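Local coordinates for protein prophenoloxidase b (Marsupenaeus japonicus, PDB 3WKY) that probably serves as the inactive precursor of a type 3 copper phenoloxidase that hydroxylates monophenols and oxidises o-diphenols, at residues A[17-22]-A[107-112]; A[66-71]-A[263-268]; A[111-116]-A[136-141]; A[140-145]-A[195-200]; A[259-264]-A[378-383]. One frame throughout, in Å; residues are numbered along the deposited sequence.

Interaction 1 of 5, residues A[17-22]-A[107-112]; sequences LPYEST and VNSAVF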
# COMPACT_ATOMS: atom_id res chain seq x y z
N LEU A 17 40.35 -30.85 15.86
CA LEU A 17 40.99 -29.73 15.16
C LEU A 17 40.61 -29.65 13.68
O LEU A 17 41.49 -29.69 12.82
CB LEU A 17 42.51 -29.83 15.32
CG LEU A 17 43.04 -29.95 16.75
CD1 LEU A 17 44.57 -30.00 16.76
CD2 LEU A 17 42.54 -28.82 17.65
N PRO A 18 39.31 -29.54 13.37
CA PRO A 18 38.87 -29.66 11.97
C PRO A 18 39.33 -28.51 11.07
O PRO A 18 39.30 -28.68 9.84
CB PRO A 18 37.33 -29.68 12.09
CG PRO A 18 37.03 -29.00 13.38
CD PRO A 18 38.17 -29.36 14.30
N TYR A 19 39.74 -27.39 11.63
CA TYR A 19 40.22 -26.28 10.81
C TYR A 19 41.73 -26.32 10.61
O TYR A 19 42.29 -25.45 9.92
CB TYR A 19 39.84 -24.93 11.42
CG TYR A 19 38.35 -24.70 11.53
CD1 TYR A 19 37.60 -24.31 10.43
CD2 TYR A 19 37.69 -24.87 12.75
CE1 TYR A 19 36.23 -24.09 10.53
CE2 TYR A 19 36.33 -24.64 12.86
CZ TYR A 19 35.61 -24.25 11.75
OH TYR A 19 34.25 -24.03 11.88
N GLU A 20 42.40 -27.29 11.21
CA GLU A 20 43.85 -27.40 11.07
C GLU A 20 44.20 -28.45 10.02
O GLU A 20 43.37 -29.27 9.66
CB GLU A 20 44.52 -27.72 12.41
CG GLU A 20 44.21 -26.72 13.53
CD GLU A 20 44.75 -25.32 13.26
OE1 GLU A 20 45.68 -25.19 12.43
OE2 GLU A 20 44.26 -24.36 13.88
N SER A 21 45.43 -28.40 9.52
CA SER A 21 45.88 -29.38 8.54
C SER A 21 45.97 -30.76 9.19
O SER A 21 46.04 -30.88 10.41
CB SER A 21 47.26 -29.01 8.00
OG SER A 21 48.25 -29.16 9.00
N THR A 22 45.98 -31.79 8.35
CA THR A 22 46.17 -33.16 8.83
C THR A 22 47.54 -33.28 9.50
O THR A 22 47.70 -33.99 10.50
CB THR A 22 46.06 -34.17 7.68
OG1 THR A 22 44.84 -33.94 6.96
CG2 THR A 22 46.07 -35.60 8.21
N VAL A 107 39.09 -31.92 1.49
CA VAL A 107 37.64 -31.75 1.57
C VAL A 107 37.28 -30.63 2.54
O VAL A 107 38.01 -30.36 3.49
CB VAL A 107 36.93 -33.04 2.04
CG1 VAL A 107 36.96 -34.09 0.95
CG2 VAL A 107 37.57 -33.56 3.30
N ASN A 108 36.17 -29.96 2.26
CA ASN A 108 35.60 -28.96 3.15
C ASN A 108 35.47 -29.56 4.56
O ASN A 108 35.01 -30.68 4.71
CB ASN A 108 34.22 -28.56 2.58
CG ASN A 108 33.45 -27.64 3.49
OD1 ASN A 108 32.95 -28.07 4.52
ND2 ASN A 108 33.34 -26.37 3.10
N SER A 109 35.91 -28.83 5.59
CA SER A 109 35.98 -29.44 6.91
C SER A 109 34.60 -29.78 7.49
O SER A 109 34.46 -30.81 8.15
CB SER A 109 36.81 -28.60 7.88
OG SER A 109 36.38 -27.25 7.91
N ALA A 110 33.60 -28.95 7.23
CA ALA A 110 32.26 -29.23 7.74
C ALA A 110 31.62 -30.41 7.00
O ALA A 110 30.91 -31.22 7.60
CB ALA A 110 31.37 -27.98 7.68
N VAL A 111 31.88 -30.50 5.70
CA VAL A 111 31.44 -31.64 4.91
C VAL A 111 32.13 -32.91 5.43
O VAL A 111 31.49 -33.96 5.57
CB VAL A 111 31.73 -31.42 3.41
CG1 VAL A 111 31.60 -32.72 2.61
CG2 VAL A 111 30.79 -30.34 2.84
N PHE A 112 33.41 -32.80 5.76
CA PHE A 112 34.17 -33.92 6.33
C PHE A 112 33.53 -34.42 7.64
O PHE A 112 33.25 -35.62 7.79
CB PHE A 112 35.62 -33.50 6.56
CG PHE A 112 36.48 -34.57 7.18
CD1 PHE A 112 37.02 -35.59 6.40
CD2 PHE A 112 36.77 -34.54 8.54
CE1 PHE A 112 37.82 -36.57 6.97
CE2 PHE A 112 37.57 -35.53 9.12
CZ PHE A 112 38.09 -36.54 8.33
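S109 lays its CB against the backbone of P18: S109 CB is 3.2 Å from P18 O, a methylene meeting a carbonyl oxygen, while the proline ring stays further off, with P18 CB 4.4 Å from S109 CB. S109 as a whole is modelled in two conformers, and these details describe the one given. The Y19 ring comes in beside them. Its CB starts away from the helix, but a first torsion of -62° sets CG beside the backbone N and carries the ring back, so that Y19 CD1 approaches S109 OG obliquely at 4.1 Å. P18 and Y19 are the central residues of a type I beta turn, closed by E20 N to L17 O at 3.0 Å. Opposite, N108 is the N-cap of helix 109-122, its OD1 accepting from V111 N (2.9 Å, 164° at the hydrogen); N108 ND2 reaches P64 O and I67 O. Y19 OH bonds to D140 OD2 and G266 N. With the Y19 hydroxyl and the N108 amide engaged in the cap or beyond this contact, the meeting of turn and helix start rests on van der Waals fit and a C-H...O approach.

Interaction 2 of 5, residues A[66-71]-A[263-268]; sequences GIPFFA and LTTGNG. With NA (sodium ion), chain P.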
# COMPACT_ATOMS: atom_id res chain seq x y z
N GLY A 66 36.25 -23.30 3.36
CA GLY A 66 35.97 -21.94 3.80
C GLY A 66 34.51 -21.52 3.86
O GLY A 66 34.21 -20.34 4.04
N ILE A 67 33.60 -22.49 3.71
CA ILE A 67 32.17 -22.23 3.87
C ILE A 67 31.58 -23.35 4.71
O ILE A 67 32.19 -24.43 4.82
CB ILE A 67 31.42 -22.14 2.52
CG1 ILE A 67 31.50 -23.47 1.76
CG2 ILE A 67 31.94 -20.97 1.66
CD1 ILE A 67 30.64 -23.50 0.49
N PRO A 68 30.41 -23.11 5.32
CA PRO A 68 29.78 -24.19 6.10
C PRO A 68 29.24 -25.31 5.22
O PRO A 68 29.15 -25.17 4.00
CB PRO A 68 28.60 -23.47 6.79
CG PRO A 68 28.96 -22.02 6.78
CD PRO A 68 29.72 -21.82 5.49
N PHE A 69 28.88 -26.44 5.85
CA PHE A 69 28.06 -27.45 5.20
C PHE A 69 26.61 -26.98 5.23
O PHE A 69 26.00 -26.84 6.31
CB PHE A 69 28.18 -28.79 5.96
CG PHE A 69 27.11 -29.80 5.62
CD1 PHE A 69 26.82 -30.13 4.31
CD2 PHE A 69 26.42 -30.46 6.65
CE1 PHE A 69 25.83 -31.06 4.01
CE2 PHE A 69 25.44 -31.40 6.36
CZ PHE A 69 25.14 -31.71 5.04
N PHE A 70 26.05 -26.72 4.05
CA PHE A 70 24.68 -26.25 3.94
C PHE A 70 23.75 -27.43 3.72
O PHE A 70 23.49 -27.84 2.59
CB PHE A 70 24.58 -25.22 2.82
CG PHE A 70 25.30 -23.94 3.14
CD1 PHE A 70 25.10 -23.30 4.35
CD2 PHE A 70 26.22 -23.41 2.25
CE1 PHE A 70 25.78 -22.13 4.66
CE2 PHE A 70 26.89 -22.24 2.54
CZ PHE A 70 26.68 -21.60 3.75
N ALA A 71 23.27 -27.98 4.83
CA ALA A 71 22.62 -29.28 4.84
C ALA A 71 21.36 -29.37 3.98
O ALA A 71 21.01 -30.45 3.51
CB ALA A 71 22.33 -29.70 6.28
N LEU A 263 27.75 -15.25 15.43
CA LEU A 263 28.60 -16.43 15.26
C LEU A 263 29.58 -16.23 14.12
O LEU A 263 29.23 -15.63 13.10
CB LEU A 263 27.76 -17.67 14.95
CG LEU A 263 26.79 -18.16 16.02
CD1 LEU A 263 26.00 -19.35 15.49
CD2 LEU A 263 27.52 -18.54 17.32
N THR A 264 30.80 -16.76 14.28
CA THR A 264 31.83 -16.68 13.24
C THR A 264 32.48 -18.05 13.11
O THR A 264 32.86 -18.64 14.13
CB THR A 264 32.91 -15.65 13.61
OG1 THR A 264 32.29 -14.37 13.83
CG2 THR A 264 33.96 -15.53 12.51
N THR A 265 32.60 -18.57 11.89
CA THR A 265 33.19 -19.91 11.71
C THR A 265 34.69 -19.88 11.93
O THR A 265 35.29 -18.80 12.01
CB THR A 265 32.94 -20.51 10.32
OG1 THR A 265 33.75 -19.82 9.34
CG2 THR A 265 31.47 -20.43 9.93
N GLY A 266 35.31 -21.06 12.01
CA GLY A 266 36.73 -21.16 12.26
C GLY A 266 37.57 -20.68 11.09
O GLY A 266 38.78 -20.50 11.22
N ASN A 267 36.93 -20.48 9.94
CA ASN A 267 37.60 -19.88 8.80
C ASN A 267 37.42 -18.37 8.79
O ASN A 267 37.69 -17.71 7.79
CB ASN A 267 37.08 -20.48 7.48
CG ASN A 267 37.39 -21.96 7.35
OD1 ASN A 267 36.50 -22.77 7.10
ND2 ASN A 267 38.66 -22.31 7.51
N GLY A 268 36.96 -17.81 9.91
CA GLY A 268 36.86 -16.37 10.07
C GLY A 268 35.64 -15.76 9.40
O GLY A 268 35.48 -14.53 9.33
NA NA P . 33.36 -21.47 7.07
O HOH W 1 36.64 -25.67 5.44
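T265 OG1 is held from several directions. It coordinates the sodium ion at a distance of 2.8 Å from T265 OG1 to the metal. Separately, T265 OG1 accepts from N267 N at 3.3 Å with an N-H...O angle of 141°, and it takes a further, weak bond from Q269 N. The first torsion, 72°, tucks the hydroxyl between the backbone N and the carbonyl carbon, which is what lets it face the following amides and the ion together. The same torsion sets the methyl beside the backbone N, and T265 CG2 meets P68 CG at 4.3 Å, a loose apolar touch between the loops. A valine here would lack the hydroxyl and would probably cost the sodium its T265 ligand and leave N267 N without its side-chain acceptor.

At the other end of the contact N267 OD1 comes to 3.4 Å from G66 CA. A water joins the pair: G66 N donates to its oxygen at 3.2 Å, and the water in turn donates weakly to N267 OD1 at 3.3 Å. G66 has a phi of 94°, and at its backbone angles a CB would be pressed against the preceding carbonyl oxygen, so glycine suits the position. G268 N bonds to T265 O at 2.9 Å, closing a type I beta turn over T265-G268. Side-chain and main-chain bonds thus start at one threonine, an ST turn set within a beta turn, here supplying one protein ligand to a bound sodium ion where loops of the hemocyanin-type all-alpha and copper-containing regions meet.

Interaction 3 of 5, residues A[111-116]-A[136-141]; sequences VFLAAL and TVLPDR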
# COMPACT_ATOMS: atom_id res chain seq x y z
N VAL A 111 31.88 -30.50 5.70
CA VAL A 111 31.44 -31.64 4.91
C VAL A 111 32.13 -32.91 5.43
O VAL A 111 31.49 -33.96 5.57
CB VAL A 111 31.73 -31.42 3.41
CG1 VAL A 111 31.60 -32.72 2.61
CG2 VAL A 111 30.79 -30.34 2.84
N PHE A 112 33.41 -32.80 5.76
CA PHE A 112 34.17 -33.92 6.33
C PHE A 112 33.53 -34.42 7.64
O PHE A 112 33.25 -35.62 7.79
CB PHE A 112 35.62 -33.50 6.56
CG PHE A 112 36.48 -34.57 7.18
CD1 PHE A 112 37.02 -35.59 6.40
CD2 PHE A 112 36.77 -34.54 8.54
CE1 PHE A 112 37.82 -36.57 6.97
CE2 PHE A 112 37.57 -35.53 9.12
CZ PHE A 112 38.09 -36.54 8.33
N LEU A 113 33.31 -33.50 8.57
CA LEU A 113 32.66 -33.81 9.84
C LEU A 113 31.27 -34.42 9.68
O LEU A 113 30.93 -35.38 10.38
CB LEU A 113 32.59 -32.57 10.74
CG LEU A 113 33.93 -32.11 11.28
CD1 LEU A 113 33.78 -30.84 12.07
CD2 LEU A 113 34.55 -33.22 12.15
N ALA A 114 30.46 -33.86 8.79
CA ALA A 114 29.10 -34.38 8.57
C ALA A 114 29.15 -35.82 8.08
O ALA A 114 28.44 -36.68 8.58
CB ALA A 114 28.35 -33.50 7.58
N ALA A 115 30.01 -36.06 7.09
CA ALA A 115 30.20 -37.41 6.54
C ALA A 115 30.65 -38.41 7.62
O ALA A 115 30.19 -39.56 7.64
CB ALA A 115 31.21 -37.37 5.38
N LEU A 116 31.52 -37.97 8.52
CA LEU A 116 32.00 -38.83 9.61
C LEU A 116 30.89 -39.21 10.57
O LEU A 116 30.73 -40.38 10.93
CB LEU A 116 33.13 -38.14 10.39
CG LEU A 116 34.57 -38.48 10.01
CD1 LEU A 116 35.52 -37.85 11.02
CD2 LEU A 116 34.75 -39.99 9.95
N THR A 136 32.35 -29.76 21.34
CA THR A 136 33.78 -29.92 21.60
C THR A 136 34.58 -29.97 20.30
O THR A 136 35.80 -29.82 20.31
CB THR A 136 34.08 -31.21 22.40
OG1 THR A 136 33.84 -32.35 21.58
CG2 THR A 136 33.21 -31.26 23.65
N VAL A 137 33.88 -30.18 19.18
CA VAL A 137 34.49 -30.29 17.86
C VAL A 137 34.35 -28.98 17.07
O VAL A 137 35.30 -28.54 16.42
CB VAL A 137 33.81 -31.43 17.05
CG1 VAL A 137 34.30 -31.45 15.61
CG2 VAL A 137 34.07 -32.77 17.72
N LEU A 138 33.17 -28.36 17.14
CA LEU A 138 32.93 -27.09 16.45
C LEU A 138 32.37 -26.06 17.42
O LEU A 138 31.23 -25.64 17.28
CB LEU A 138 31.93 -27.28 15.29
CG LEU A 138 32.37 -28.04 14.04
CD1 LEU A 138 31.22 -28.20 13.05
CD2 LEU A 138 33.54 -27.33 13.35
N PRO A 139 33.17 -25.66 18.42
CA PRO A 139 32.62 -24.71 19.39
C PRO A 139 32.17 -23.38 18.77
O PRO A 139 31.30 -22.73 19.35
CB PRO A 139 33.79 -24.48 20.38
CG PRO A 139 35.00 -25.01 19.69
CD PRO A 139 34.54 -26.09 18.78
N ASP A 140 32.73 -23.01 17.62
CA ASP A 140 32.37 -21.75 16.96
C ASP A 140 30.88 -21.71 16.57
O ASP A 140 30.33 -20.63 16.36
CB ASP A 140 33.22 -21.51 15.71
CG ASP A 140 32.95 -22.53 14.60
OD1 ASP A 140 31.96 -22.37 13.85
OD2 ASP A 140 33.72 -23.51 14.48
N ARG A 141 30.25 -22.88 16.47
CA ARG A 141 28.83 -22.96 16.09
C ARG A 141 27.89 -22.65 17.24
O ARG A 141 26.70 -22.45 17.01
CB ARG A 141 28.48 -24.34 15.51
CG ARG A 141 29.23 -24.72 14.24
CD ARG A 141 28.87 -23.86 13.03
NE ARG A 141 29.10 -24.57 11.78
CZ ARG A 141 30.25 -24.57 11.10
NH1 ARG A 141 31.30 -23.89 11.55
NH2 ARG A 141 30.36 -25.26 9.98
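L113, V137 and L138 make the whole of this contact, and L113 gives up the most surface. Its CG sits beside the backbone N (chi1 -70°) and its chain runs on extended, so the branched end reaches out against two neighbouring residues. L113 CD1 does most of the touching, 3.6 Å from V137 CG1 and 3.7 Å from L138 CG; L113 CD2 adds a longer approach to V137 CG1 at 3.9 Å. Both pairs meet tip to tip, methyl to methyl or methyl to methine, and all the contacts are apolar.

Behind L138 the buried interior turns polar. L138 CD1 lies 4.2 Å above the R141 guanidinium plane, over its centre, so a methyl backs the flat group. R141 NH1 donates to D140 OD1 at 2.8 Å, in the guanidinium plane and onto the syn lone pair, at 153°. The arginine has a second acidic mate, R141 NE pairing with E385 in a further salt bridge.

Helix 109-122 is covered on another side by helix 74-89, where V111 and A114 touch V80 and A115 touches L83, while L113 turns to the chain leaving the short helix 134-137, whose V137 also meets Y117.

Interaction 4 of 5, residues A[140-145]-A[195-200]; sequences DRFVPT and LNSFHW. With CUO (Cu2-o2 cluster), chain J.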
# COMPACT_ATOMS: atom_id res chain seq x y z
N ASP A 140 32.73 -23.01 17.62
CA ASP A 140 32.37 -21.75 16.96
C ASP A 140 30.88 -21.71 16.57
O ASP A 140 30.33 -20.63 16.36
CB ASP A 140 33.22 -21.51 15.71
CG ASP A 140 32.95 -22.53 14.60
OD1 ASP A 140 31.96 -22.37 13.85
OD2 ASP A 140 33.72 -23.51 14.48
N ARG A 141 30.25 -22.88 16.47
CA ARG A 141 28.83 -22.96 16.09
C ARG A 141 27.89 -22.65 17.24
O ARG A 141 26.70 -22.45 17.01
CB ARG A 141 28.48 -24.34 15.51
CG ARG A 141 29.23 -24.72 14.24
CD ARG A 141 28.87 -23.86 13.03
NE ARG A 141 29.10 -24.57 11.78
CZ ARG A 141 30.25 -24.57 11.10
NH1 ARG A 141 31.30 -23.89 11.55
NH2 ARG A 141 30.36 -25.26 9.98
N PHE A 142 28.41 -22.60 18.47
CA PHE A 142 27.56 -22.52 19.66
C PHE A 142 27.91 -21.35 20.58
O PHE A 142 27.11 -20.98 21.44
CB PHE A 142 27.63 -23.85 20.45
CG PHE A 142 27.40 -25.06 19.60
CD1 PHE A 142 26.10 -25.48 19.31
CD2 PHE A 142 28.47 -25.76 19.07
CE1 PHE A 142 25.89 -26.59 18.52
CE2 PHE A 142 28.26 -26.87 18.27
CZ PHE A 142 26.96 -27.29 18.00
N VAL A 143 29.10 -20.79 20.39
CA VAL A 143 29.64 -19.78 21.30
C VAL A 143 29.81 -18.47 20.52
O VAL A 143 30.33 -18.49 19.41
CB VAL A 143 31.02 -20.25 21.85
CG1 VAL A 143 31.64 -19.20 22.75
CG2 VAL A 143 30.87 -21.59 22.59
N PRO A 144 29.36 -17.35 21.10
CA PRO A 144 29.36 -16.08 20.35
C PRO A 144 30.75 -15.66 19.93
O PRO A 144 31.74 -15.95 20.61
CB PRO A 144 28.83 -15.06 21.36
CG PRO A 144 28.05 -15.88 22.35
CD PRO A 144 28.76 -17.19 22.44
N THR A 145 30.81 -14.98 18.79
CA THR A 145 32.04 -14.44 18.25
C THR A 145 32.91 -13.77 19.31
O THR A 145 34.10 -14.06 19.42
CB THR A 145 31.71 -13.40 17.18
OG1 THR A 145 30.95 -14.02 16.13
CG2 THR A 145 32.98 -12.77 16.62
N LEU A 195 20.58 -28.85 22.21
CA LEU A 195 19.43 -28.90 21.31
C LEU A 195 19.87 -28.74 19.86
O LEU A 195 19.39 -29.46 18.97
CB LEU A 195 18.42 -27.82 21.67
CG LEU A 195 17.11 -27.90 20.88
CD1 LEU A 195 16.38 -29.21 21.15
CD2 LEU A 195 16.22 -26.71 21.23
N ASN A 196 20.76 -27.78 19.62
CA ASN A 196 21.30 -27.60 18.28
C ASN A 196 22.10 -28.81 17.80
O ASN A 196 22.02 -29.18 16.64
CB ASN A 196 22.14 -26.31 18.20
CG ASN A 196 21.27 -25.07 18.12
OD1 ASN A 196 20.94 -24.62 17.02
ND2 ASN A 196 20.89 -24.52 19.27
N SER A 197 22.85 -29.44 18.71
CA SER A 197 23.57 -30.68 18.37
C SER A 197 22.62 -31.84 18.07
O SER A 197 22.88 -32.63 17.17
CB SER A 197 24.53 -31.06 19.50
OG SER A 197 25.54 -30.08 19.63
N PHE A 198 21.54 -31.94 18.84
CA PHE A 198 20.52 -32.95 18.58
C PHE A 198 19.96 -32.78 17.17
O PHE A 198 19.75 -33.75 16.44
CB PHE A 198 19.40 -32.85 19.63
CG PHE A 198 18.12 -33.52 19.21
CD1 PHE A 198 18.03 -34.90 19.14
CD2 PHE A 198 17.00 -32.75 18.89
CE1 PHE A 198 16.85 -35.52 18.75
CE2 PHE A 198 15.81 -33.36 18.51
CZ PHE A 198 15.73 -34.75 18.44
N HIS A 199 19.72 -31.53 16.77
CA HIS A 199 19.22 -31.28 15.44
C HIS A 199 20.19 -31.77 14.35
O HIS A 199 19.79 -32.38 13.36
CB HIS A 199 18.93 -29.79 15.29
CG HIS A 199 18.06 -29.47 14.14
ND1 HIS A 199 18.50 -28.74 13.05
CD2 HIS A 199 16.77 -29.78 13.89
CE1 HIS A 199 17.52 -28.62 12.18
NE2 HIS A 199 16.46 -29.23 12.68
N TRP A 200 21.48 -31.50 14.53
CA TRP A 200 22.52 -32.04 13.66
C TRP A 200 22.46 -33.58 13.62
O TRP A 200 22.41 -34.19 12.54
CB TRP A 200 23.87 -31.53 14.17
CG TRP A 200 25.16 -32.21 13.71
CD1 TRP A 200 25.74 -33.33 14.26
CD2 TRP A 200 26.08 -31.73 12.71
NE1 TRP A 200 26.94 -33.59 13.63
CE2 TRP A 200 27.17 -32.63 12.68
CE3 TRP A 200 26.08 -30.65 11.82
CZ2 TRP A 200 28.25 -32.48 11.80
CZ3 TRP A 200 27.15 -30.49 10.93
CH2 TRP A 200 28.22 -31.41 10.93
CU1 CUO J . 15.11 -30.11 11.19
CU2 CUO J . 13.74 -27.64 8.96
O1 CUO J . 14.65 -29.34 9.40
O2 CUO J . 15.48 -28.13 10.18
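F142 slides past N196 in the opposite direction, its ring plane 71° from the asparagine amide. What touches is the stem of N196 and not its amide: N196 CB lies at the ring edge, in plane, 3.8 Å from F142 CE1. S197 OG comes up obliquely, 3.5 Å from F142 CZ. A first torsion of -50° puts F142 CG beside its backbone N and sends the ring at the helix, while R141 CB sits over one face of the F142 ring, 3.7 Å above the plane and offset toward the rim. An alanine here would take away the ring, which is likely to open a gap beside N196 CB and S197 OG and leave R141 CB without its aromatic neighbour.

N196 ND2 and S197 OG have partners of their own: the amide nitrogen bonds to the carbonyls of R190 and D192, and the serine hydroxyl to that of M193. Helix 193-205 is one of the histidine-bearing helices of the type 3 copper fold, with H199 and H203 one turn apart. H199 NE2 binds CU1 of the Cu2-O2 cluster at 2.2 Å, with H203 and H226 completing the protein ligands of that copper. The H199 ring meets the cluster edge-on, with O2 near its plane. CG anti to the backbone N (chi1 -163°) is the setting in which NE2 meets the copper, and H199 ND1 bonds to V384 O, a second-shell hold on the ring's rotation.

Interaction 5 of 5, residues A[259-264]-A[378-383]; sequences YFPHLT and SGVMGA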
# COMPACT_ATOMS: atom_id res chain seq x y z
N TYR A 259 17.06 -11.88 13.07
CA TYR A 259 17.93 -12.61 14.00
C TYR A 259 19.38 -12.32 13.64
O TYR A 259 19.78 -12.41 12.48
CB TYR A 259 17.62 -14.11 13.98
CG TYR A 259 18.51 -14.90 14.92
CD1 TYR A 259 18.50 -14.64 16.29
CD2 TYR A 259 19.39 -15.87 14.44
CE1 TYR A 259 19.34 -15.32 17.16
CE2 TYR A 259 20.22 -16.58 15.31
CZ TYR A 259 20.20 -16.29 16.66
OH TYR A 259 21.03 -16.97 17.53
N PHE A 260 20.15 -11.94 14.65
CA PHE A 260 21.57 -11.69 14.49
C PHE A 260 22.31 -12.73 15.34
O PHE A 260 22.36 -12.62 16.57
CB PHE A 260 21.90 -10.27 14.95
CG PHE A 260 21.34 -9.18 14.04
CD1 PHE A 260 19.97 -8.93 13.97
CD2 PHE A 260 22.20 -8.42 13.26
CE1 PHE A 260 19.47 -7.93 13.12
CE2 PHE A 260 21.72 -7.42 12.41
CZ PHE A 260 20.36 -7.17 12.33
N PRO A 261 22.87 -13.76 14.70
CA PRO A 261 23.39 -14.92 15.44
C PRO A 261 24.64 -14.66 16.29
O PRO A 261 24.87 -15.38 17.28
CB PRO A 261 23.70 -15.93 14.32
CG PRO A 261 23.91 -15.09 13.09
CD PRO A 261 22.91 -13.95 13.24
N HIS A 262 25.43 -13.65 15.92
CA HIS A 262 26.70 -13.38 16.59
C HIS A 262 27.62 -14.61 16.59
O HIS A 262 28.19 -14.97 17.63
CB HIS A 262 26.47 -12.85 18.01
CG HIS A 262 25.80 -11.51 18.05
ND1 HIS A 262 24.43 -11.36 18.05
CD2 HIS A 262 26.32 -10.26 18.06
CE1 HIS A 262 24.13 -10.07 18.07
NE2 HIS A 262 25.26 -9.38 18.08
N LEU A 263 27.75 -15.25 15.43
CA LEU A 263 28.60 -16.43 15.26
C LEU A 263 29.58 -16.23 14.12
O LEU A 263 29.23 -15.63 13.10
CB LEU A 263 27.76 -17.67 14.95
CG LEU A 263 26.79 -18.16 16.02
CD1 LEU A 263 26.00 -19.35 15.49
CD2 LEU A 263 27.52 -18.54 17.32
N THR A 264 30.80 -16.76 14.28
CA THR A 264 31.83 -16.68 13.24
C THR A 264 32.48 -18.05 13.11
O THR A 264 32.86 -18.64 14.13
CB THR A 264 32.91 -15.65 13.61
OG1 THR A 264 32.29 -14.37 13.83
CG2 THR A 264 33.96 -15.53 12.51
N SER A 378 25.68 -17.33 4.11
CA SER A 378 24.30 -17.68 4.43
C SER A 378 24.00 -17.40 5.90
O SER A 378 24.91 -17.28 6.72
CB SER A 378 24.04 -19.15 4.12
OG SER A 378 22.84 -19.62 4.74
N GLY A 379 22.72 -17.25 6.23
CA GLY A 379 22.33 -17.12 7.63
C GLY A 379 22.22 -18.50 8.26
O GLY A 379 22.36 -19.51 7.56
N VAL A 380 21.99 -18.56 9.57
CA VAL A 380 21.99 -19.83 10.30
C VAL A 380 20.90 -20.83 9.90
O VAL A 380 21.03 -22.03 10.17
CB VAL A 380 21.97 -19.64 11.83
CG1 VAL A 380 23.24 -18.90 12.29
CG2 VAL A 380 20.70 -18.89 12.30
N MET A 381 19.84 -20.37 9.25
CA MET A 381 18.79 -21.29 8.78
C MET A 381 19.32 -22.26 7.72
O MET A 381 18.69 -23.28 7.45
CB MET A 381 17.58 -20.53 8.22
CG MET A 381 16.63 -20.05 9.31
SD MET A 381 15.76 -21.43 10.12
CE MET A 381 14.54 -21.85 8.89
N GLY A 382 20.47 -21.94 7.14
CA GLY A 382 21.07 -22.78 6.12
C GLY A 382 21.83 -24.02 6.63
O GLY A 382 22.30 -24.82 5.82
N ALA A 383 21.95 -24.19 7.95
CA ALA A 383 22.77 -25.29 8.49
C ALA A 383 22.06 -25.99 9.64
O ALA A 383 21.48 -25.32 10.49
CB ALA A 383 24.11 -24.75 8.96
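V380 is the hub, with its two methyls divided among three residues of the facing loop. V380 CG1 packs against the proline ring, 3.6 Å from P261 CB, and more loosely against the end of the leucine, 4.2 Å from L263 CD1. V380 CG2 goes to the tyrosine, 3.8 Å from Y259 CE2, lying at the ring edge near its plane; the two side chains cross at about a right angle. The valine's first torsion of -63° makes this division, with CG1 beside the backbone N and CG2 between N and the carbonyl carbon.

The Y259 ring is steadied by its own loop, since P261 N sits 3.9 Å above one face, offset toward the rim. Its hydroxyl bonds to E191 OE2, fixing the far end. V380 opens a 3-10 turn, residues 380-382, in the loop between helices 356-365 and 391-409 of the copper-containing region. Next along this turn, M381 O accepts from ND1 of H361, a residue of the Cu2-O2 pocket, so the turn packed by Y259 and P261 also supplies a second-shell partner to the site.

G379 O holds the turn's start with two donors: S378 OG at 2.9 Å, in the carbonyl plane and on a lone pair, and G382 N at 3.1 Å. A CB on G382 would run into S378 OG, which is consistent with glycine there. From the same loop as Y259, F260 stacks on H374 of a second subunit, and H262 NE2 bonds to S375 O of that subunit.

Interactions 1 and 3 share V111 and F112 on helix 109-122, with centres 8 Å apart. Interaction 2 lies 11 Å from interaction 1 between centres and packs on it where A110 CB comes to 3.5 Å from F69 N; the Y19 side chain is about 5 Å from the sodium ion. D140, common to interactions 3 and 4, brings its OD1 to 3.5 Å from T265 CA of interaction 2. The 263-264 residues belong to both interactions 2 and 5, and T264 OG1 reaches T145 OG1 of interaction 4 at 2.7 Å. Only interaction 4 contains a copper ligand; the V380 side chain in interaction 5 stands about 11 Å from the cluster.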